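Side-chain contacts in uncharacterized protein (Legionella pneumophila subsp. pneumophila, PDB 4WRP), which is of unknown function but forms the C-terminal DUF5617 domain of a probable effector, a largely helical unit in a protein that also has a RavJ-type peptidase family region: residues T1-G4 / A8-E11; D47-G52 / V74-V79; G85-S90 / V94-N99. One frame throughout, in Å; residues are numbered along the deposited sequence. Where two conformers were deposited one is given.

Contact 1 (T1-G4 / A8-E11); sequences TIPG and AYHE
The loop that leads into helix 6-21 folds back on the helix's first turns, setting the Pro3 ring against Ala8 and Tyr9. The proline meets backbone as much as side chain: Pro3 CB rests 3.4 Å from Tyr9 N, and Pro3 CB is 3.7 Å from Ala8 C. The Ala8 methyl meets the same corner of the ring, with Ala8 CB 3.9 Å from Pro3 CB, and also lies near the backbone N of Gly4. Next to it, Pro3 CG lies 4.1 Å from Tyr9 CB and approaches the aromatic ring near its plane, so it comes to an edge and not over a face. The two side chains run side by side in the same direction. With Tyr9 CG anti to the backbone N (chi1 176°), the phenol is carried away from the loop into the interior, where OH bonds Tyr48 and Asn68. Phe65 also packs on Pro3, whose carbonyl O accepts from Trp67 NE1, while Ala8 N donates to Asn5 OD1. The arrangement is plain apolar packing of a lead-in proline on the N-terminal turns of the first helix in a helical domain without strands.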
loop_
_atom_site.group_PDB
_atom_site.type_symbol
_atom_site.label_atom_id
_atom_site.label_comp_id
_atom_site.label_asym_id
_atom_site.label_seq_id
_atom_site.Cartn_x
_atom_site.Cartn_y
_atom_site.Cartn_z
ATOM N N THR A 1 7.367 -9.706 14.911
ATOM C CA THR A 1 8.544 -8.838 14.533
ATOM C C THR A 1 8.210 -7.480 13.896
ATOM O O THR A 1 7.137 -7.251 13.308
ATOM C CB THR A 1 9.480 -9.542 13.549
ATOM O OG1 THR A 1 8.735 -9.849 12.360
ATOM C CG2 THR A 1 10.104 -10.805 14.188
ATOM N N ILE A 2 9.198 -6.603 13.964
ATOM C CA ILE A 2 9.018 -5.186 13.684
ATOM C C ILE A 2 9.646 -4.872 12.348
ATOM O O ILE A 2 10.837 -5.027 12.212
ATOM C CB ILE A 2 9.706 -4.355 14.796
ATOM C CG1 ILE A 2 9.184 -4.782 16.176
ATOM C CG2 ILE A 2 9.515 -2.858 14.575
ATOM C CD1 ILE A 2 7.711 -4.531 16.388
ATOM N N PRO A 3 8.855 -4.409 11.371
ATOM C CA PRO A 3 9.452 -4.085 10.082
ATOM C C PRO A 3 10.450 -2.889 10.150
ATOM O O PRO A 3 10.138 -1.835 10.706
ATOM C CB PRO A 3 8.247 -3.779 9.201
ATOM C CG PRO A 3 7.161 -3.358 10.128
ATOM C CD PRO A 3 7.395 -4.203 11.360
ATOM N N GLY A 4 11.650 -3.115 9.598
ATOM C CA GLY A 4 12.795 -2.232 9.702
ATOM C C GLY A 4 13.006 -1.292 8.560
ATOM O O GLY A 4 13.992 -0.574 8.554
ATOM N N ALA A 8 9.585 -3.676 4.030
ATOM C CA ALA A 8 9.231 -4.731 5.001
ATOM C C ALA A 8 7.858 -4.478 5.609
ATOM O O ALA A 8 7.076 -5.433 5.782
ATOM C CB ALA A 8 10.270 -4.857 6.093
ATOM N N TYR A 9 7.532 -3.213 5.908
ATOM C CA TYR A 9 6.149 -2.905 6.342
ATOM C C TYR A 9 5.121 -3.309 5.239
ATOM O O TYR A 9 4.079 -3.878 5.518
ATOM C CB TYR A 9 5.988 -1.431 6.727
ATOM C CG TYR A 9 4.555 -1.118 7.067
ATOM C CD1 TYR A 9 3.637 -0.804 6.074
ATOM C CD2 TYR A 9 4.101 -1.139 8.389
ATOM C CE1 TYR A 9 2.309 -0.538 6.372
ATOM C CE2 TYR A 9 2.759 -0.866 8.704
ATOM C CZ TYR A 9 1.874 -0.566 7.687
ATOM O OH TYR A 9 0.568 -0.297 7.948
ATOM N N HIS A 10 5.452 -3.006 3.988
ATOM C CA HIS A 10 4.580 -3.320 2.880
ATOM C C HIS A 10 4.400 -4.800 2.688
ATOM O O HIS A 10 3.321 -5.218 2.383
ATOM C CB HIS A 10 5.022 -2.604 1.586
ATOM C CG HIS A 10 4.114 -2.847 0.441
ATOM N ND1 HIS A 10 2.809 -2.413 0.420
ATOM C CD2 HIS A 10 4.302 -3.536 -0.715
ATOM C CE1 HIS A 10 2.236 -2.822 -0.697
ATOM N NE2 HIS A 10 3.125 -3.496 -1.403
ATOM N N GLU A 11 5.432 -5.595 2.903
ATOM C CA GLU A 11 5.250 -7.055 2.826
ATOM C C GLU A 11 4.244 -7.563 3.887
ATOM O O GLU A 11 3.362 -8.364 3.597
ATOM C CB GLU A 11 6.580 -7.767 2.988
ATOM C CG GLU A 11 6.389 -9.248 2.831
ATOM C CD GLU A 11 5.453 -9.569 1.661
ATOM O OE1 GLU A 11 4.440 -10.283 1.889
ATOM O OE2 GLU A 11 5.704 -9.053 0.525
#

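Contact 2 (D47-G52 / V74-V79); sequences DYTKGG and VVDDIV
Thr49 OG1 has two partners: it donates to the carbonyl of Asp46, one turn back in its own helix, and accepts from a water 3.1 Å away. That water gives its other hydrogen to Asp76 OD1 at 2.6 Å, bridging the two helices where Thr49 OG1 and Asp76 OD1 are themselves 4.0 Å apart. The threonine hydroxyl sits between the backbone N and the carbonyl carbon (chi1 65°), while its methyl goes to the facing helix. There Thr49 CG2 lies 3.7 Å from the backbone N of Asp76 and 3.9 Å from Val75 CG1. Deeper in, the Tyr48 ring and Val75 cross at about a right angle, and both valine methyls meet the CD2-CE2 bond of the ring: Val75 CG1 is 3.8 Å from Tyr48 CD2, near the ring plane, and Val75 CG2 meets Tyr48 CE2. Past Thr49 the chain turns away, Asp47 O accepting from both Lys50 N and Gly52 N. Leu45 of helix 34-49 also packs on Val75. An apolar seam with a water bridge on its more exposed side thus joins helix 34-49, at its C-terminal end, to helix 68-83 in a helix-helix packing.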
loop_
_atom_site.group_PDB
_atom_site.type_symbol
_atom_site.label_atom_id
_atom_site.label_comp_id
_atom_site.label_asym_id
_atom_site.label_seq_id
_atom_site.Cartn_x
_atom_site.Cartn_y
_atom_site.Cartn_z
ATOM N N ASP A 47 -11.097 1.711 4.370
ATOM C CA ASP A 47 -11.134 1.378 5.786
ATOM C C ASP A 47 -9.724 1.448 6.372
ATOM O O ASP A 47 -9.517 2.014 7.453
ATOM C CB ASP A 47 -11.808 0.013 6.012
ATOM C CG ASP A 47 -11.844 -0.381 7.468
ATOM O OD1 ASP A 47 -12.349 0.454 8.258
ATOM O OD2 ASP A 47 -11.349 -1.504 7.811
ATOM N N TYR A 48 -8.738 0.970 5.626
ATOM C CA TYR A 48 -7.331 1.054 6.051
ATOM C C TYR A 48 -6.868 2.481 6.305
ATOM O O TYR A 48 -6.163 2.724 7.256
ATOM C CB TYR A 48 -6.415 0.397 5.027
ATOM C CG TYR A 48 -4.940 0.503 5.266
ATOM C CD1 TYR A 48 -4.326 -0.160 6.326
ATOM C CD2 TYR A 48 -4.149 1.265 4.424
ATOM C CE1 TYR A 48 -2.968 -0.098 6.534
ATOM C CE2 TYR A 48 -2.787 1.375 4.635
ATOM C CZ TYR A 48 -2.196 0.670 5.676
ATOM O OH TYR A 48 -0.841 0.780 5.864
ATOM N N THR A 49 -7.274 3.411 5.455
ATOM C CA THR A 49 -6.822 4.801 5.588
ATOM C C THR A 49 -7.594 5.537 6.687
ATOM O O THR A 49 -7.277 6.660 6.968
ATOM C CB THR A 49 -7.003 5.557 4.284
ATOM O OG1 THR A 49 -8.403 5.633 4.006
ATOM C CG2 THR A 49 -6.272 4.845 3.108
ATOM N N LYS A 50 -8.611 4.910 7.281
ATOM C CA LYS A 50 -9.417 5.528 8.296
ATOM C C LYS A 50 -9.200 4.817 9.620
ATOM O O LYS A 50 -10.047 4.849 10.454
ATOM C CB LYS A 50 -10.899 5.449 7.918
ATOM C CG LYS A 50 -11.293 6.292 6.722
ATOM C CD LYS A 50 -12.722 6.003 6.302
ATOM C CE LYS A 50 -13.350 7.153 5.519
ATOM N NZ LYS A 50 -12.751 7.495 4.186
ATOM N N GLY A 51 -8.089 4.116 9.787
ATOM C CA GLY A 51 -7.801 3.467 11.067
ATOM C C GLY A 51 -8.089 1.985 11.133
ATOM O O GLY A 51 -7.745 1.360 12.132
ATOM N N GLY A 52 -8.736 1.424 10.111
ATOM C CA GLY A 52 -8.860 -0.024 10.003
ATOM C C GLY A 52 -9.894 -0.688 10.902
ATOM O O GLY A 52 -9.850 -1.908 11.142
ATOM N N VAL A 74 0.174 6.668 0.844
ATOM C CA VAL A 74 0.223 6.058 -0.490
ATOM C C VAL A 74 -1.101 5.362 -0.840
ATOM O O VAL A 74 -1.626 5.546 -1.946
ATOM C CB VAL A 74 1.436 5.102 -0.603
ATOM C CG1 VAL A 74 1.481 4.431 -1.974
ATOM C CG2 VAL A 74 2.720 5.924 -0.359
ATOM N N VAL A 75 -1.659 4.578 0.092
ATOM C CA VAL A 75 -2.912 3.849 -0.167
ATOM C C VAL A 75 -4.049 4.856 -0.382
ATOM O O VAL A 75 -4.867 4.717 -1.248
ATOM C CB VAL A 75 -3.187 2.845 0.931
ATOM C CG1 VAL A 75 -4.553 2.223 0.788
ATOM C CG2 VAL A 75 -2.130 1.732 0.873
ATOM N N ASP A 76 -4.027 5.948 0.342
ATOM C CA ASP A 76 -5.010 7.010 0.101
ATOM C C ASP A 76 -4.916 7.599 -1.324
ATOM O O ASP A 76 -5.945 7.860 -1.965
ATOM C CB ASP A 76 -4.831 8.069 1.162
ATOM C CG ASP A 76 -5.978 9.011 1.198
ATOM O OD1 ASP A 76 -7.055 8.605 1.708
ATOM O OD2 ASP A 76 -5.800 10.121 0.639
ATOM N N ASP A 77 -3.697 7.768 -1.838
ATOM C CA ASP A 77 -3.519 8.172 -3.240
ATOM C C ASP A 77 -4.055 7.086 -4.180
ATOM O O ASP A 77 -4.628 7.369 -5.228
ATOM C CB ASP A 77 -2.049 8.371 -3.585
ATOM C CG ASP A 77 -1.422 9.586 -2.908
ATOM O OD1 ASP A 77 -2.156 10.467 -2.396
ATOM O OD2 ASP A 77 -0.160 9.621 -2.877
ATOM N N ILE A 78 -3.866 5.818 -3.833
ATOM C CA ILE A 78 -4.414 4.768 -4.720
ATOM C C ILE A 78 -5.969 4.811 -4.725
ATOM O O ILE A 78 -6.632 4.663 -5.762
ATOM C CB ILE A 78 -3.821 3.394 -4.345
ATOM C CG1 ILE A 78 -2.316 3.400 -4.604
ATOM C CG2 ILE A 78 -4.514 2.281 -5.087
ATOM C CD1 ILE A 78 -1.579 2.173 -4.071
ATOM N N VAL A 79 -6.583 4.984 -3.573
ATOM C CA VAL A 79 -8.034 5.091 -3.498
ATOM C C VAL A 79 -8.505 6.261 -4.372
ATOM O O VAL A 79 -9.471 6.162 -5.115
ATOM C CB VAL A 79 -8.497 5.262 -2.064
ATOM C CG1 VAL A 79 -9.975 5.671 -1.996
ATOM C CG2 VAL A 79 -8.234 3.963 -1.291
HETATM O O HOH W 1 -8.889 6.808 1.210
#

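Contact 3 (G85-S90 / V94-N99); sequences GNYTTS and VDRLDN
The tight part of this surface contact is the meeting of Tyr87 with Arg96, where the phenol oxygen presses on the aliphatic stem of the arginine. Tyr87 OH lies 3.2 Å from Arg96 CG and 3.4 Å from Arg96 CD, and Tyr87 CE1 comes within 4.1 Å of Arg96 CB. The arginine leaves its helix anti to the backbone N and then bends at chi2 (81°), which wraps the chain round the hydroxyl and brings that oxygen to the guanidinium edge, near its plane. Ring and guanidinium are turned 36° from each other. Asn86 CB covers part of one ring face, and Ile82 and Leu93 also touch the tyrosine. Close too is the first turn of helix 90-98, where Val94 N bonds Ser90 O at 2.9 Å and Val94 CG1 lies 3.4 Å from that same Ser90 O.

The loose side begins with the Ser90 side chain, which comes no nearer than 5.4 Å to any atom of 94-99. It continues at the exposed Asp95 and Asn99, where Asn99 ND2 folds back to Asp95 O at 2.9 Å. Tyr87 and Arg96 share a polar partner on helix 68-83: the hydroxyl bonds Glu81 OE1 and Arg96 NH2 makes a salt bridge to Glu81 OE2, which is consistent with a carboxylate that stays ionised.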
loop_
_atom_site.group_PDB
_atom_site.type_symbol
_atom_site.label_atom_id
_atom_site.label_comp_id
_atom_site.label_asym_id
_atom_site.label_seq_id
_atom_site.Cartn_x
_atom_site.Cartn_y
_atom_site.Cartn_z
ATOM N N GLY A 85 -11.098 6.643 -11.742
ATOM C CA GLY A 85 -11.422 5.744 -12.848
ATOM C C GLY A 85 -10.201 5.154 -13.517
ATOM O O GLY A 85 -10.302 4.715 -14.627
ATOM N N ASN A 86 -9.055 5.125 -12.867
ATOM C CA ASN A 86 -7.838 4.578 -13.500
ATOM C C ASN A 86 -7.799 3.055 -13.698
ATOM O O ASN A 86 -7.037 2.578 -14.550
ATOM C CB ASN A 86 -6.590 4.988 -12.745
ATOM C CG ASN A 86 -6.229 6.414 -12.988
ATOM O OD1 ASN A 86 -5.811 6.789 -14.077
ATOM N ND2 ASN A 86 -6.297 7.193 -11.973
ATOM N N TYR A 87 -8.614 2.317 -12.947
ATOM C CA TYR A 87 -8.601 0.856 -12.992
ATOM C C TYR A 87 -9.886 0.326 -13.572
ATOM O O TYR A 87 -10.986 0.666 -13.104
ATOM C CB TYR A 87 -8.341 0.266 -11.603
ATOM C CG TYR A 87 -7.083 0.815 -11.023
ATOM C CD1 TYR A 87 -5.835 0.317 -11.431
ATOM C CD2 TYR A 87 -7.108 1.909 -10.173
ATOM C CE1 TYR A 87 -4.674 0.859 -10.969
ATOM C CE2 TYR A 87 -5.938 2.461 -9.710
ATOM C CZ TYR A 87 -4.722 1.914 -10.124
ATOM O OH TYR A 87 -3.555 2.455 -9.713
ATOM N N THR A 88 -9.739 -0.486 -14.610
ATOM C CA THR A 88 -10.845 -1.232 -15.217
ATOM C C THR A 88 -10.823 -2.716 -14.860
ATOM O O THR A 88 -11.851 -3.371 -14.936
ATOM C CB THR A 88 -10.849 -1.090 -16.753
ATOM O OG1 THR A 88 -9.684 -1.703 -17.275
ATOM C CG2 THR A 88 -10.817 0.386 -17.173
ATOM N N THR A 89 -9.687 -3.240 -14.413
ATOM C CA THR A 89 -9.637 -4.587 -13.826
ATOM C C THR A 89 -9.069 -4.589 -12.429
ATOM O O THR A 89 -8.206 -3.756 -12.060
ATOM C CB THR A 89 -8.797 -5.563 -14.685
ATOM O OG1 THR A 89 -7.403 -5.184 -14.626
ATOM C CG2 THR A 89 -9.291 -5.534 -16.147
ATOM N N SER A 90 -9.531 -5.553 -11.640
ATOM C CA SER A 90 -9.020 -5.730 -10.307
ATOM C C SER A 90 -7.572 -6.226 -10.336
ATOM O O SER A 90 -6.782 -5.929 -9.441
ATOM C CB SER A 90 -9.894 -6.712 -9.537
ATOM O OG SER A 90 -9.842 -7.981 -10.162
ATOM N N VAL A 94 -4.595 -4.651 -8.110
ATOM C CA VAL A 94 -3.718 -5.342 -7.211
ATOM C C VAL A 94 -2.242 -5.345 -7.621
ATOM O O VAL A 94 -1.364 -5.417 -6.753
ATOM C CB VAL A 94 -4.163 -6.753 -6.814
ATOM C CG1 VAL A 94 -5.605 -6.753 -6.317
ATOM C CG2 VAL A 94 -3.940 -7.704 -7.926
ATOM N N ASP A 95 -1.931 -5.222 -8.909
ATOM C CA ASP A 95 -0.521 -4.967 -9.293
ATOM C C ASP A 95 -0.033 -3.632 -8.753
ATOM O O ASP A 95 1.108 -3.534 -8.328
ATOM C CB ASP A 95 -0.313 -4.998 -10.810
ATOM C CG ASP A 95 -0.337 -6.458 -11.386
ATOM O OD1 ASP A 95 -0.015 -7.403 -10.644
ATOM O OD2 ASP A 95 -0.657 -6.641 -12.575
ATOM N N ARG A 96 -0.871 -2.613 -8.805
ATOM C CA ARG A 96 -0.498 -1.316 -8.242
ATOM C C ARG A 96 -0.180 -1.477 -6.763
ATOM O O ARG A 96 0.842 -0.982 -6.291
ATOM C CB ARG A 96 -1.616 -0.280 -8.462
ATOM C CG ARG A 96 -1.377 1.073 -7.785
ATOM C CD ARG A 96 -0.425 2.012 -8.573
ATOM N NE ARG A 96 -0.456 3.374 -8.018
ATOM C CZ ARG A 96 0.353 3.902 -7.088
ATOM N NH1 ARG A 96 1.415 3.273 -6.575
ATOM N NH2 ARG A 96 0.100 5.136 -6.665
ATOM N N LEU A 97 -1.045 -2.189 -6.022
ATOM C CA LEU A 97 -0.845 -2.372 -4.591
ATOM C C LEU A 97 0.402 -3.172 -4.323
ATOM O O LEU A 97 1.209 -2.852 -3.422
ATOM C CB LEU A 97 -2.055 -3.010 -3.928
ATOM C CG LEU A 97 -3.298 -2.148 -3.938
ATOM C CD1 LEU A 97 -4.529 -2.999 -3.698
ATOM C CD2 LEU A 97 -3.210 -1.047 -2.877
ATOM N N ASP A 98 0.627 -4.142 -5.163
ATOM C CA ASP A 98 1.756 -5.052 -4.976
ATOM C C ASP A 98 3.045 -4.283 -5.003
ATOM O O ASP A 98 3.883 -4.438 -4.140
ATOM C CB ASP A 98 1.768 -6.055 -6.115
ATOM C CG ASP A 98 2.212 -7.404 -5.695
ATOM O OD1 ASP A 98 2.743 -7.538 -4.563
ATOM O OD2 ASP A 98 2.040 -8.341 -6.534
ATOM N N ASN A 99 3.135 -3.354 -5.958
ATOM C CA ASN A 99 4.372 -2.664 -6.283
ATOM C C ASN A 99 4.514 -1.249 -5.698
ATOM O O ASN A 99 5.384 -0.481 -6.149
ATOM C CB ASN A 99 4.426 -2.600 -7.807
ATOM C CG ASN A 99 4.629 -3.980 -8.409
ATOM O OD1 ASN A 99 5.618 -4.618 -8.124
ATOM N ND2 ASN A 99 3.717 -4.428 -9.223
#

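How the contacts relate
From the N terminus the three contacts come in series, and none nests in or crosses another. Contact 1 closes the short turn from the leading loop into helix 6-21. Contact 2 closes the long excursion between helix 34-49 and helix 68-83, and contact 3 the brief turn into helix 90-98. Side chains also join them: a probable hydroxyl-hydroxyl bond links contacts 1 and 2, His10 NE2 reaches the carbonyl of Asp98 in contact 3, and Ile78 of contact 2 packs on Arg96 and Leu97. Contacts 1 and 3 lie on opposite sides of the chain's centre, about 22 Å apart between centres, and together the three tie helices 6-21, 34-49, 68-83 and 90-98 together.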